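PDB 1Y56: sarcosine oxidase from Pyrococcus horikoshii, which probably serves as the FAD-binding beta subunit of a flavin-dependent L-proline dehydrogenase complex, catalysing the oxidation of L-proline. Local coordinates for residues I15-K26 with T152-Y162; L167-L176 with V185-K193. All coordinates share one frame; numbering follows the deposited sequence.

Contact 1 (I15-K26 with T152-Y162); sequences IVGVTIAHELAK and TTAFAVKAKEY. With FAD (flavin-adenine dinucleotide), chain I.
Thr152 OG1 is hydrogen-bonded to the carbonyl O of Pro148, one turn earlier in its own helix, and this satisfied hydroxyl can lie against the methyl end of Ile15, whose CD1 is 3.3 Å from it. The other branch of Thr152, its CG2, meets CG2 of Val18 at 3.8 Å, the two side chains crossing at about a right angle. Val18 CG2 also touches CB of Phe155, so one methyl of Val18 touches residues one turn apart on the partner helix. The axes run in the same general direction, inclined at 31° and 8.6 Å apart, a spacing allowed by small residues such as Ala159, whose CB rests 3.9 Å from CA of His22. Helix 15-26 is the first helix of the Rossmann-type dinucleotide-binding fold; Gly17 fits the last glycine of the GxGxxG pattern, and at the helix start Val16 N donates a 3.1 Å hydrogen bond to FAD O2P, where the helix end probably helps to stabilise the diphosphate. Further along lies an aromatic cluster. With CG anti to the backbone N (chi1 162°), the His22 ring reaches between Phe155 and Tyr162. Phe155 CD1 stands over one face of the imidazole, displaced toward its rim, with the ring planes at 57°; Tyr162 CE2 approaches CE1 of His22 obliquely, and Tyr74 of helix 58-78 meets both His22 and Phe155 edge-to-face. Replacing His22 by an alanine removes the ring, and Phe155 and Tyr162 would probably be left with a gap between them and Tyr74 without one of its edge-to-face partners. At the partly exposed end, Lys26 runs beside Tyr162, its CB over the centre of one face of the ring in a CH-pi contact, 3.4 Å from the centroid, while Ala25 CB packs against Tyr162 CB.

Contact 2 (L167-L176 with V185-K193); sequences LEYTEVKGFL and VKTNKGIIK. With FAD (flavin-adenine dinucleotide), chain I.
A beta hairpin, strands 172-177 and 182-187, forms most of this contact, and strand 190-193 extends it to a three-stranded antiparallel meander, an element familiar from FAD-binding folds of the glutathione reductase type. A classic beta bulge interrupts the pairing: Lys173 N and Gly174 N both donate to Lys186 O, at 3.1 Å and 3.3 Å, reaching it from the same face of its carbonyl plane. Lys186 N answers with a bond to Gly174 O. Lys186 CB rests against the carbonyl of Gly174. Beyond the bulge Asn188 N donates to Glu171 O, lying nearly in line with the C=O bond, and Thr187 closes an ST turn, its OG1 accepting from Lys189 N and donating to Gly190 O at 2.8 Å. Gly190 suits the turn because its positive phi of 109°, with an extended psi, would jam a side chain against the preceding carbonyl. The extended chain of Lys189 carries NZ to Tyr169 O (3.1 Å), approaching from above the carbonyl plane. Among apolar groups, Val172 CG2 meets Val185 CG2 at 3.6 Å, the two valines crossing at about a right angle. CG2 of Val185 gets there by standing anti to its backbone N, which turns it toward Val172. The same Val172 reads the FAD adenine through its backbone: its N donates to N1A at 3.0 Å, and its O accepts from N6A at 3.1 Å. Glu171 OE2 makes a salt bridge to Lys209 of a neighbouring chain, hypothetical protein PH1363. On the inner side, Val172 and Phe175 pack between Ile11 of strand 8-11 and Met211 of helix 205-212, Val185 lies on Val9, and Ile34 of strand 31-34 touches Thr170, Val172 and Ile192.

Overall arrangement
Both contacts meet the same FAD, at different parts: contact 1 at the central diphosphate through a helix start, contact 2 at the adenine end through a strand. Their centres lie 20 Å apart and their nearest atoms about 7 Å, so they do not touch; strand 31-34 packs on both, against Ala21 and Leu24 in one and Thr170 and Ile192 in the other. Contact 1 is a buried helix pair held by apolar and aromatic side chains. Contact 2 is only partly buried, farther from the chain centre, and depends on backbone hydrogen bonds, with valines turned inward and charged residues on its outer side, where a PH1363 chain adjoins it.

Contact 1 (I15-K26 with T152-Y162)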
# COMPACT_ATOMS: atom_id res chain seq x y z
N ILE B 15 33.11 22.16 26.14
CA ILE B 15 34.00 23.13 26.75
C ILE B 15 35.10 22.41 27.55
O ILE B 15 36.27 22.73 27.41
CB ILE B 15 33.23 24.21 27.58
CG1 ILE B 15 34.16 25.37 28.00
CG2 ILE B 15 32.53 23.59 28.79
CD1 ILE B 15 34.98 25.99 26.87
N VAL B 16 34.72 21.41 28.34
CA VAL B 16 35.69 20.71 29.17
C VAL B 16 36.69 19.90 28.35
O VAL B 16 37.91 20.03 28.52
CB VAL B 16 35.00 19.85 30.24
CG1 VAL B 16 36.02 19.10 31.07
CG2 VAL B 16 34.16 20.75 31.13
N GLY B 17 36.17 19.09 27.43
CA GLY B 17 37.01 18.27 26.58
C GLY B 17 38.03 19.09 25.81
O GLY B 17 39.22 18.74 25.83
N VAL B 18 37.59 20.17 25.16
CA VAL B 18 38.49 20.94 24.28
C VAL B 18 39.48 21.77 25.10
O VAL B 18 40.63 21.98 24.68
CB VAL B 18 37.76 21.82 23.20
CG1 VAL B 18 36.46 21.19 22.79
CG2 VAL B 18 37.52 23.24 23.67
N THR B 19 39.04 22.20 26.27
CA THR B 19 39.84 23.04 27.13
C THR B 19 41.01 22.24 27.70
O THR B 19 42.09 22.77 27.89
CB THR B 19 38.97 23.68 28.23
OG1 THR B 19 39.55 24.92 28.64
CG2 THR B 19 38.80 22.77 29.44
N ILE B 20 40.77 20.95 27.94
CA ILE B 20 41.79 20.01 28.39
C ILE B 20 42.79 19.73 27.26
O ILE B 20 43.99 19.84 27.44
CB ILE B 20 41.14 18.67 28.87
CG1 ILE B 20 40.43 18.88 30.22
CG2 ILE B 20 42.19 17.55 28.97
CD1 ILE B 20 39.50 17.73 30.64
N ALA B 21 42.27 19.37 26.09
CA ALA B 21 43.11 19.18 24.92
C ALA B 21 43.99 20.40 24.75
O ALA B 21 45.20 20.27 24.60
CB ALA B 21 42.26 18.98 23.69
N HIS B 22 43.36 21.57 24.82
CA HIS B 22 44.04 22.84 24.63
C HIS B 22 45.27 23.02 25.51
O HIS B 22 46.33 23.41 25.03
CB HIS B 22 43.06 24.00 24.82
CG HIS B 22 43.74 25.31 25.06
ND1 HIS B 22 44.49 25.94 24.09
CD2 HIS B 22 43.79 26.10 26.16
CE1 HIS B 22 44.97 27.07 24.58
NE2 HIS B 22 44.57 27.19 25.83
N GLU B 23 45.14 22.71 26.80
CA GLU B 23 46.29 22.78 27.70
C GLU B 23 47.36 21.75 27.36
O GLU B 23 48.54 22.06 27.34
CB GLU B 23 45.87 22.62 29.17
CG GLU B 23 45.11 23.80 29.75
CD GLU B 23 45.93 25.08 29.89
OE1 GLU B 23 47.12 25.12 29.49
OE2 GLU B 23 45.36 26.07 30.42
N LEU B 24 46.94 20.52 27.08
CA LEU B 24 47.88 19.46 26.78
C LEU B 24 48.70 19.80 25.54
O LEU B 24 49.93 19.59 25.52
CB LEU B 24 47.16 18.13 26.59
CG LEU B 24 46.63 17.41 27.84
CD1 LEU B 24 45.54 16.44 27.44
CD2 LEU B 24 47.74 16.71 28.62
N ALA B 25 48.03 20.35 24.53
CA ALA B 25 48.64 20.64 23.24
C ALA B 25 49.62 21.81 23.31
O ALA B 25 50.70 21.74 22.73
CB ALA B 25 47.58 20.88 22.19
N LYS B 26 49.25 22.87 24.01
CA LYS B 26 50.15 24.01 24.14
C LYS B 26 51.32 23.66 25.06
O LYS B 26 52.33 24.35 25.06
CB LYS B 26 49.43 25.30 24.59
CG LYS B 26 49.10 25.38 26.07
CD LYS B 26 49.59 26.70 26.70
CE LYS B 26 48.82 27.94 26.23
NZ LYS B 26 49.36 29.20 26.83
N THR B 152 34.25 28.03 23.26
CA THR B 152 34.67 26.67 22.96
C THR B 152 35.33 26.61 21.59
O THR B 152 36.40 26.03 21.45
CB THR B 152 33.49 25.68 23.08
OG1 THR B 152 32.89 25.80 24.37
CG2 THR B 152 33.97 24.26 22.91
N THR B 153 34.69 27.22 20.59
CA THR B 153 35.20 27.23 19.22
C THR B 153 36.58 27.88 19.16
O THR B 153 37.46 27.42 18.41
CB THR B 153 34.22 27.95 18.27
OG1 THR B 153 32.95 27.30 18.33
CG2 THR B 153 34.72 27.92 16.85
N ALA B 154 36.76 28.93 19.97
CA ALA B 154 38.03 29.65 20.08
C ALA B 154 39.13 28.73 20.61
O ALA B 154 40.12 28.47 19.92
CB ALA B 154 37.86 30.89 20.95
N PHE B 155 38.94 28.21 21.82
CA PHE B 155 39.85 27.22 22.38
C PHE B 155 40.09 26.08 21.41
O PHE B 155 41.18 25.56 21.33
CB PHE B 155 39.31 26.64 23.69
CG PHE B 155 39.49 27.53 24.88
CD1 PHE B 155 40.76 27.80 25.37
CD2 PHE B 155 38.39 28.06 25.54
CE1 PHE B 155 40.93 28.62 26.49
CE2 PHE B 155 38.53 28.87 26.66
CZ PHE B 155 39.81 29.16 27.14
N ALA B 156 39.05 25.68 20.69
CA ALA B 156 39.15 24.62 19.72
C ALA B 156 40.17 24.93 18.61
O ALA B 156 41.10 24.13 18.41
CB ALA B 156 37.77 24.32 19.12
N VAL B 157 40.04 26.07 17.93
CA VAL B 157 40.92 26.39 16.79
C VAL B 157 42.37 26.61 17.23
O VAL B 157 43.28 26.36 16.45
CB VAL B 157 40.44 27.59 15.88
CG1 VAL B 157 38.94 27.54 15.62
CG2 VAL B 157 40.84 28.94 16.46
N LYS B 158 42.56 27.07 18.46
CA LYS B 158 43.90 27.20 19.05
C LYS B 158 44.52 25.83 19.37
O LYS B 158 45.70 25.60 19.12
CB LYS B 158 43.88 28.10 20.28
CG LYS B 158 44.03 29.58 19.95
CD LYS B 158 45.45 29.92 19.45
CE LYS B 158 45.60 31.40 19.05
NZ LYS B 158 44.62 31.82 17.99
N ALA B 159 43.70 24.93 19.93
CA ALA B 159 44.16 23.59 20.24
C ALA B 159 44.66 22.91 18.97
O ALA B 159 45.67 22.21 19.00
CB ALA B 159 43.04 22.79 20.88
N LYS B 160 43.95 23.13 17.86
CA LYS B 160 44.36 22.60 16.56
C LYS B 160 45.65 23.26 16.10
O LYS B 160 46.60 22.57 15.70
CB LYS B 160 43.26 22.80 15.51
CG LYS B 160 42.23 21.67 15.46
CD LYS B 160 41.73 21.41 14.03
CE LYS B 160 40.43 22.16 13.74
NZ LYS B 160 39.80 21.70 12.46
N GLU B 161 45.69 24.59 16.18
CA GLU B 161 46.88 25.36 15.90
C GLU B 161 48.09 24.84 16.65
O GLU B 161 49.15 24.66 16.06
CB GLU B 161 46.65 26.83 16.21
CG GLU B 161 45.96 27.58 15.09
CD GLU B 161 45.79 29.07 15.37
OE1 GLU B 161 45.06 29.73 14.59
OE2 GLU B 161 46.37 29.58 16.37
N TYR B 162 47.92 24.58 17.94
CA TYR B 162 48.96 23.95 18.76
C TYR B 162 49.16 22.47 18.46
O TYR B 162 49.99 21.84 19.10
CB TYR B 162 48.63 24.06 20.24
CG TYR B 162 48.83 25.40 20.88
CD1 TYR B 162 50.11 25.91 21.09
CD2 TYR B 162 47.74 26.14 21.33
CE1 TYR B 162 50.30 27.15 21.70
CE2 TYR B 162 47.91 27.38 21.94
CZ TYR B 162 49.19 27.88 22.13
OH TYR B 162 49.35 29.09 22.75
PA FAD I . 29.36 18.59 27.30
O1A FAD I . 28.06 17.84 27.30
O2A FAD I . 29.36 20.02 26.82
O5B FAD I . 30.45 17.72 26.51
C5B FAD I . 30.41 16.31 26.51
C4B FAD I . 30.54 15.87 25.07
O4B FAD I . 30.86 14.48 25.02
C3B FAD I . 29.26 16.05 24.26
O3B FAD I . 29.46 17.03 23.23
C2B FAD I . 28.96 14.68 23.70
O2B FAD I . 28.66 14.67 22.31
C1B FAD I . 30.26 13.94 23.85
N9A FAD I . 30.06 12.48 23.94
C8A FAD I . 29.17 11.80 24.69
N7A FAD I . 29.32 10.48 24.43
C5A FAD I . 30.31 10.35 23.52
C6A FAD I . 30.90 9.26 22.89
N6A FAD I . 30.49 7.99 23.17
N1A FAD I . 31.89 9.47 22.01
C2A FAD I . 32.32 10.72 21.71
N3A FAD I . 31.76 11.79 22.30
C4A FAD I . 30.77 11.62 23.21
N1 FAD I . 27.72 26.02 33.53
C2 FAD I . 28.32 27.16 33.93
O2 FAD I . 29.49 27.11 34.33
N3 FAD I . 27.68 28.35 33.92
C4 FAD I . 26.41 28.48 33.50
O4 FAD I . 25.85 29.60 33.49
C4X FAD I . 25.72 27.36 33.08
N5 FAD I . 24.44 27.40 32.64
C5X FAD I . 23.80 26.27 32.23
C6 FAD I . 22.48 26.37 31.79
C7 FAD I . 21.80 25.23 31.35
C7M FAD I . 20.37 25.34 30.87
C8 FAD I . 22.46 23.99 31.36
C8M FAD I . 21.79 22.75 30.91
C9 FAD I . 23.78 23.89 31.80
C9A FAD I . 24.46 25.03 32.23
N10 FAD I . 25.74 24.90 32.66
C10 FAD I . 26.44 26.05 33.10
C1' FAD I . 26.39 23.60 32.67
C2' FAD I . 27.42 23.49 31.58
O2' FAD I . 26.73 23.48 30.34
C3' FAD I . 28.15 22.18 31.75
O3' FAD I . 28.69 22.10 33.07
C4' FAD I . 29.26 22.08 30.72
O4' FAD I . 28.75 22.20 29.38
C5' FAD I . 29.99 20.76 30.86
O5' FAD I . 30.84 20.69 29.72
P FAD I . 31.36 19.26 29.24
O1P FAD I . 31.80 18.52 30.48
O2P FAD I . 32.28 19.50 28.09
O3P FAD I . 29.97 18.58 28.79

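Contact 2 (L167-L176 with V185-K193)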
# COMPACT_ATOMS: atom_id res chain seq x y z
N LEU B 167 38.37 15.33 16.36
CA LEU B 167 37.59 14.46 15.48
C LEU B 167 36.10 14.58 15.74
O LEU B 167 35.63 14.28 16.84
CB LEU B 167 38.04 13.02 15.66
CG LEU B 167 39.20 12.53 14.79
CD1 LEU B 167 40.10 13.64 14.28
CD2 LEU B 167 40.01 11.53 15.58
N GLU B 168 35.35 15.00 14.72
CA GLU B 168 33.98 15.41 14.94
C GLU B 168 32.88 14.38 14.83
O GLU B 168 32.19 14.13 15.80
CB GLU B 168 33.62 16.70 14.21
CG GLU B 168 33.48 17.85 15.19
CD GLU B 168 33.37 19.19 14.52
OE1 GLU B 168 33.71 19.28 13.32
OE2 GLU B 168 32.95 20.17 15.18
N TYR B 169 32.63 13.76 13.69
CA TYR B 169 31.50 12.85 13.77
C TYR B 169 32.00 11.43 14.08
O TYR B 169 31.88 10.49 13.29
CB TYR B 169 30.51 13.02 12.61
CG TYR B 169 29.63 14.26 12.78
CD1 TYR B 169 30.16 15.54 12.58
CD2 TYR B 169 28.28 14.16 13.14
CE1 TYR B 169 29.38 16.68 12.73
CE2 TYR B 169 27.48 15.31 13.30
CZ TYR B 169 28.04 16.56 13.10
OH TYR B 169 27.29 17.71 13.26
N THR B 170 32.58 11.33 15.27
CA THR B 170 33.34 10.17 15.68
C THR B 170 32.94 9.78 17.11
O THR B 170 33.21 10.51 18.07
CB THR B 170 34.87 10.46 15.58
OG1 THR B 170 35.15 11.19 14.38
CG2 THR B 170 35.70 9.17 15.60
N GLU B 171 32.26 8.64 17.23
CA GLU B 171 31.74 8.17 18.51
C GLU B 171 32.60 7.05 19.07
O GLU B 171 33.05 6.17 18.34
CB GLU B 171 30.30 7.70 18.35
CG GLU B 171 29.62 7.34 19.64
CD GLU B 171 28.11 7.32 19.53
OE1 GLU B 171 27.56 8.08 18.70
OE2 GLU B 171 27.47 6.56 20.29
N VAL B 172 32.85 7.12 20.38
CA VAL B 172 33.51 6.05 21.08
C VAL B 172 32.46 5.01 21.43
O VAL B 172 31.37 5.34 21.91
CB VAL B 172 34.20 6.55 22.34
CG1 VAL B 172 34.61 5.39 23.26
CG2 VAL B 172 35.39 7.38 21.95
N LYS B 173 32.81 3.75 21.17
CA LYS B 173 31.93 2.63 21.41
C LYS B 173 32.53 1.60 22.37
O LYS B 173 31.79 0.95 23.10
CB LYS B 173 31.50 2.00 20.08
CG LYS B 173 30.23 2.65 19.48
CD LYS B 173 30.27 2.82 17.94
CE LYS B 173 29.93 1.53 17.15
NZ LYS B 173 30.98 0.49 17.26
N GLY B 174 33.85 1.47 22.38
CA GLY B 174 34.54 0.53 23.28
C GLY B 174 36.01 0.84 23.55
O GLY B 174 36.53 1.88 23.12
N PHE B 175 36.67 -0.04 24.29
CA PHE B 175 38.09 0.08 24.57
C PHE B 175 38.78 -1.25 24.33
O PHE B 175 38.23 -2.29 24.66
CB PHE B 175 38.31 0.46 26.03
CG PHE B 175 37.88 1.85 26.38
CD1 PHE B 175 38.75 2.92 26.20
CD2 PHE B 175 36.63 2.10 26.90
CE1 PHE B 175 38.36 4.22 26.53
CE2 PHE B 175 36.23 3.39 27.23
CZ PHE B 175 37.10 4.45 27.04
N LEU B 176 39.98 -1.20 23.76
CA LEU B 176 40.86 -2.36 23.76
C LEU B 176 41.69 -2.30 25.02
O LEU B 176 42.57 -1.46 25.15
CB LEU B 176 41.77 -2.35 22.55
CG LEU B 176 41.22 -2.96 21.27
CD1 LEU B 176 40.26 -2.00 20.57
CD2 LEU B 176 42.37 -3.37 20.34
N VAL B 185 41.22 2.90 21.71
CA VAL B 185 39.85 3.34 21.83
C VAL B 185 39.10 2.97 20.55
O VAL B 185 39.39 3.47 19.47
CB VAL B 185 39.75 4.84 22.24
CG1 VAL B 185 40.72 5.69 21.45
CG2 VAL B 185 38.32 5.37 22.10
N LYS B 186 38.16 2.04 20.69
CA LYS B 186 37.35 1.53 19.59
C LYS B 186 36.29 2.57 19.26
O LYS B 186 35.62 3.10 20.16
CB LYS B 186 36.70 0.20 20.02
CG LYS B 186 36.43 -0.80 18.90
CD LYS B 186 35.04 -0.62 18.24
CE LYS B 186 34.98 -1.23 16.83
NZ LYS B 186 35.26 -2.70 16.83
N THR B 187 36.15 2.91 17.98
CA THR B 187 35.12 3.88 17.57
C THR B 187 34.25 3.38 16.40
O THR B 187 34.46 2.28 15.88
CB THR B 187 35.69 5.28 17.18
OG1 THR B 187 36.17 5.25 15.83
CG2 THR B 187 36.80 5.73 18.11
N ASN B 188 33.28 4.20 16.02
CA ASN B 188 32.47 3.95 14.84
C ASN B 188 33.22 4.13 13.52
O ASN B 188 32.66 3.92 12.46
CB ASN B 188 31.23 4.85 14.86
CG ASN B 188 31.55 6.33 14.63
OD1 ASN B 188 30.82 7.01 13.94
ND2 ASN B 188 32.64 6.82 15.22
N LYS B 189 34.49 4.55 13.60
CA LYS B 189 35.33 4.76 12.42
C LYS B 189 36.72 4.11 12.55
O LYS B 189 37.72 4.62 12.01
CB LYS B 189 35.45 6.25 12.16
CG LYS B 189 34.26 6.83 11.48
CD LYS B 189 34.29 8.35 11.49
CE LYS B 189 33.13 8.90 10.67
NZ LYS B 189 33.19 10.38 10.52
N GLY B 190 36.80 3.00 13.28
CA GLY B 190 38.06 2.28 13.45
C GLY B 190 38.58 2.41 14.87
O GLY B 190 37.94 3.07 15.71
N ILE B 191 39.73 1.79 15.16
CA ILE B 191 40.32 1.87 16.50
C ILE B 191 41.49 2.84 16.48
O ILE B 191 42.18 2.95 15.48
CB ILE B 191 40.64 0.44 17.13
CG1 ILE B 191 42.14 0.25 17.46
CG2 ILE B 191 40.00 -0.71 16.31
CD1 ILE B 191 43.03 -0.41 16.34
N ILE B 192 41.67 3.58 17.57
CA ILE B 192 42.84 4.43 17.73
C ILE B 192 43.68 3.86 18.85
O ILE B 192 43.17 3.63 19.94
CB ILE B 192 42.47 5.87 18.10
CG1 ILE B 192 41.65 6.50 16.99
CG2 ILE B 192 43.72 6.71 18.34
CD1 ILE B 192 41.03 7.83 17.35
N LYS B 193 44.96 3.61 18.57
CA LYS B 193 45.88 3.15 19.60
C LYS B 193 46.28 4.27 20.54
O LYS B 193 46.69 5.35 20.10
CB LYS B 193 47.13 2.53 18.98
CG LYS B 193 47.11 1.02 18.95
CD LYS B 193 46.29 0.45 17.79
CE LYS B 193 47.06 0.51 16.47
NZ LYS B 193 48.50 0.13 16.66
PA FAD I . 29.36 18.59 27.30
O1A FAD I . 28.06 17.84 27.30
O2A FAD I . 29.36 20.02 26.82
O5B FAD I . 30.45 17.72 26.51
C5B FAD I . 30.41 16.31 26.51
C4B FAD I . 30.54 15.87 25.07
O4B FAD I . 30.86 14.48 25.02
C3B FAD I . 29.26 16.05 24.26
O3B FAD I . 29.46 17.03 23.23
C2B FAD I . 28.96 14.68 23.70
O2B FAD I . 28.66 14.67 22.31
C1B FAD I . 30.26 13.94 23.85
N9A FAD I . 30.06 12.48 23.94
C8A FAD I . 29.17 11.80 24.69
N7A FAD I . 29.32 10.48 24.43
C5A FAD I . 30.31 10.35 23.52
C6A FAD I . 30.90 9.26 22.89
N6A FAD I . 30.49 7.99 23.17
N1A FAD I . 31.89 9.47 22.01
C2A FAD I . 32.32 10.72 21.71
N3A FAD I . 31.76 11.79 22.30
C4A FAD I . 30.77 11.62 23.21
N1 FAD I . 27.72 26.02 33.53
C2 FAD I . 28.32 27.16 33.93
O2 FAD I . 29.49 27.11 34.33
N3 FAD I . 27.68 28.35 33.92
C4 FAD I . 26.41 28.48 33.50
O4 FAD I . 25.85 29.60 33.49
C4X FAD I . 25.72 27.36 33.08
N5 FAD I . 24.44 27.40 32.64
C5X FAD I . 23.80 26.27 32.23
C6 FAD I . 22.48 26.37 31.79
C7 FAD I . 21.80 25.23 31.35
C7M FAD I . 20.37 25.34 30.87
C8 FAD I . 22.46 23.99 31.36
C8M FAD I . 21.79 22.75 30.91
C9 FAD I . 23.78 23.89 31.80
C9A FAD I . 24.46 25.03 32.23
N10 FAD I . 25.74 24.90 32.66
C10 FAD I . 26.44 26.05 33.10
C1' FAD I . 26.39 23.60 32.67
C2' FAD I . 27.42 23.49 31.58
O2' FAD I . 26.73 23.48 30.34
C3' FAD I . 28.15 22.18 31.75
O3' FAD I . 28.69 22.10 33.07
C4' FAD I . 29.26 22.08 30.72
O4' FAD I . 28.75 22.20 29.38
C5' FAD I . 29.99 20.76 30.86
O5' FAD I . 30.84 20.69 29.72
P FAD I . 31.36 19.26 29.24
O1P FAD I . 31.80 18.52 30.48
O2P FAD I . 32.28 19.50 28.09
O3P FAD I . 29.97 18.58 28.79